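Local coordinates for protein ferulic acid decarboxylase 1 (PDB 4ZAD) that probably catalyses the reversible decarboxylation of cinnamic, ferulic and coumaric acids to their vinyl products, using prenylated FMN and manganese, at residues E269-G274 against H309-D314. Residues are numbered along the deposited sequence; the frame is centred on the assembly and turned at random.
Sequences EMVFEG and HISYRD
Ser311 O takes the N-H of Val271 N at 2.9 Å in a nearly straight bond, and the CA of Met270 also lies close to that oxygen. Ser311 N returns a bond of 2.9 Å to Val271 O. Glu273 and His309 form a second two-way hydrogen-bonded pair, and strands 270-274 and 309-312 of the Rift-related domain run antiparallel, 169° between their directions. Just beyond the paired strands Arg313 N reaches Glu269 O at 3.1 Å.

Beyond that bond, Glu269 OE2 meets Arg313 NH1 at 3.1 Å. The bond is weak at 133°, yet it forms a salt bridge. Glu269 OE1 turns to Arg10 of helix 9-19 and to the backbone of Ile317. A classic beta bulge sets Glu269 and Met270 against Phe220 of the adjacent strand 214-220.

On the face carrying Phe272, the Ile310 and Phe272 side chains run next to each other in the same direction. Ile310 CG1 sits beside the backbone N (chi1 -68°), and CD1 rests over one face of the ring, displaced toward the rim, 4.0 Å from the centroid in a CH-pi contact. Phe220 meets the same ring edge-to-face. Further along, Met270 CG packs on Tyr312 CB at 3.5 Å, while Tyr312 OH goes to Asp63.

On the other face, with Val271 and Ser311, Glu273 OE1 approaches His309 CB at 3.7 Å; its carboxylate bonds Thr259 and the Glu258 N-H, and Ser311 OG bonds His128. One face thus packs mainly by hydrocarbon and ring contacts; on the other, residues outside the two strands satisfy the buried Glu273 carboxylate and Ser311 hydroxyl, so the backbone ladder supplies the direct polar bonds between the strands, with the Glu269-Arg313 salt bridge just past its end.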
loop_
_atom_site.group_PDB
_atom_site.type_symbol
_atom_site.label_atom_id
_atom_site.label_comp_id
_atom_site.label_asym_id
_atom_site.label_seq_id
_atom_site.Cartn_x
_atom_site.Cartn_y
_atom_site.Cartn_z
ATOM N N GLU A 269 16.932 -33.185 9.547
ATOM C CA GLU A 269 18.251 -32.894 10.099
ATOM C C GLU A 269 18.302 -33.328 11.555
ATOM O O GLU A 269 19.305 -33.903 11.990
ATOM C CB GLU A 269 18.598 -31.412 9.957
ATOM C CG GLU A 269 18.625 -30.936 8.527
ATOM C CD GLU A 269 19.917 -31.327 7.801
ATOM O OE1 GLU A 269 21.029 -30.999 8.291
ATOM O OE2 GLU A 269 19.834 -31.948 6.726
ATOM N N MET A 270 17.225 -33.054 12.303
ATOM C CA MET A 270 17.159 -33.383 13.720
ATOM C C MET A 270 15.727 -33.646 14.093
ATOM O O MET A 270 14.822 -32.877 13.663
ATOM C CB MET A 270 17.624 -32.221 14.622
ATOM C CG MET A 270 19.087 -31.853 14.577
ATOM S SD MET A 270 19.445 -30.355 15.484
ATOM C CE MET A 270 18.830 -29.153 14.316
ATOM N N VAL A 271 15.546 -34.677 14.944
ATOM C CA VAL A 271 14.248 -35.033 15.491
ATOM C C VAL A 271 14.338 -35.014 17.000
ATOM O O VAL A 271 15.275 -35.528 17.570
ATOM C CB VAL A 271 13.743 -36.431 15.004
ATOM C CG1 VAL A 271 12.420 -36.794 15.688
ATOM C CG2 VAL A 271 13.565 -36.442 13.483
ATOM N N PHE A 272 13.367 -34.378 17.632
ATOM C CA PHE A 272 13.280 -34.261 19.072
ATOM C C PHE A 272 12.052 -35.105 19.429
ATOM O O PHE A 272 11.028 -34.981 18.774
ATOM C CB PHE A 272 12.989 -32.810 19.460
ATOM C CG PHE A 272 14.186 -31.877 19.456
ATOM C CD1 PHE A 272 15.343 -32.135 18.736
ATOM C CD2 PHE A 272 14.121 -30.692 20.149
ATOM C CE1 PHE A 272 16.423 -31.248 18.749
ATOM C CE2 PHE A 272 15.220 -29.787 20.152
ATOM C CZ PHE A 272 16.354 -30.082 19.453
ATOM N N GLU A 273 12.146 -35.955 20.446
ATOM C CA GLU A 273 11.029 -36.818 20.851
ATOM C C GLU A 273 10.689 -36.581 22.285
ATOM O O GLU A 273 11.598 -36.480 23.092
ATOM C CB GLU A 273 11.416 -38.297 20.725
ATOM C CG GLU A 273 11.962 -38.689 19.347
ATOM C CD GLU A 273 12.387 -40.131 19.303
ATOM O OE1 GLU A 273 12.160 -40.856 20.296
ATOM O OE2 GLU A 273 12.928 -40.560 18.269
ATOM N N GLY A 274 9.404 -36.545 22.637
ATOM C CA GLY A 274 9.054 -36.461 24.065
ATOM C C GLY A 274 7.588 -36.574 24.447
ATOM O O GLY A 274 6.867 -37.335 23.864
ATOM N N HIS A 309 14.445 -37.433 23.957
ATOM C CA HIS A 309 15.365 -38.033 22.990
ATOM C C HIS A 309 15.658 -37.030 21.907
ATOM O O HIS A 309 14.926 -36.070 21.770
ATOM C CB HIS A 309 14.768 -39.313 22.365
ATOM C CG HIS A 309 15.777 -40.174 21.670
ATOM N ND1 HIS A 309 16.640 -41.014 22.348
ATOM C CD2 HIS A 309 16.074 -40.312 20.356
ATOM C CE1 HIS A 309 17.405 -41.649 21.475
ATOM N NE2 HIS A 309 17.083 -41.239 20.258
ATOM N N ILE A 310 16.752 -37.238 21.179
ATOM C CA ILE A 310 17.092 -36.442 20.009
ATOM C C ILE A 310 17.941 -37.321 19.109
ATOM O O ILE A 310 18.874 -38.002 19.562
ATOM C CB ILE A 310 17.925 -35.183 20.324
ATOM C CG1 ILE A 310 17.122 -34.148 21.113
ATOM C CG2 ILE A 310 18.484 -34.528 19.013
ATOM C CD1 ILE A 310 17.990 -32.960 21.583
ATOM N N SER A 311 17.599 -37.320 17.830
ATOM C CA SER A 311 18.382 -38.005 16.825
ATOM C C SER A 311 18.764 -36.907 15.838
ATOM O O SER A 311 18.005 -35.977 15.658
ATOM C CB SER A 311 17.568 -39.146 16.189
ATOM O OG SER A 311 16.488 -38.671 15.395
ATOM N N TYR A 312 19.956 -36.986 15.254
ATOM C CA TYR A 312 20.444 -35.940 14.345
ATOM C C TYR A 312 21.564 -36.436 13.439
ATOM O O TYR A 312 22.338 -37.314 13.807
ATOM C CB TYR A 312 20.929 -34.720 15.129
ATOM C CG TYR A 312 22.103 -35.012 16.018
ATOM C CD1 TYR A 312 21.921 -35.512 17.294
ATOM C CD2 TYR A 312 23.397 -34.795 15.587
ATOM C CE1 TYR A 312 22.994 -35.793 18.110
ATOM C CE2 TYR A 312 24.495 -35.080 16.419
ATOM C CZ TYR A 312 24.271 -35.580 17.664
ATOM O OH TYR A 312 25.311 -35.850 18.480
ATOM N N ARG A 313 21.636 -35.866 12.244
ATOM C CA ARG A 313 22.604 -36.307 11.252
ATOM C C ARG A 313 23.932 -35.587 11.427
ATOM O O ARG A 313 24.057 -34.710 12.255
ATOM C CB ARG A 313 22.059 -36.063 9.852
ATOM C CG ARG A 313 22.022 -34.601 9.440
ATOM C CD ARG A 313 21.314 -34.404 8.100
ATOM N NE ARG A 313 21.823 -35.286 7.047
ATOM C CZ ARG A 313 21.214 -35.481 5.893
ATOM N NH1 ARG A 313 20.074 -34.880 5.633
ATOM N NH2 ARG A 313 21.724 -36.296 5.002
ATOM N N ASP A 314 24.932 -35.978 10.646
ATOM C CA ASP A 314 26.188 -35.239 10.578
ATOM C C ASP A 314 25.882 -33.824 10.141
ATOM O O ASP A 314 25.174 -33.600 9.165
ATOM C CB ASP A 314 27.114 -35.819 9.502
ATOM C CG ASP A 314 27.790 -37.111 9.915
ATOM O OD1 ASP A 314 27.930 -37.368 11.131
ATOM O OD2 ASP A 314 28.195 -37.861 8.997
#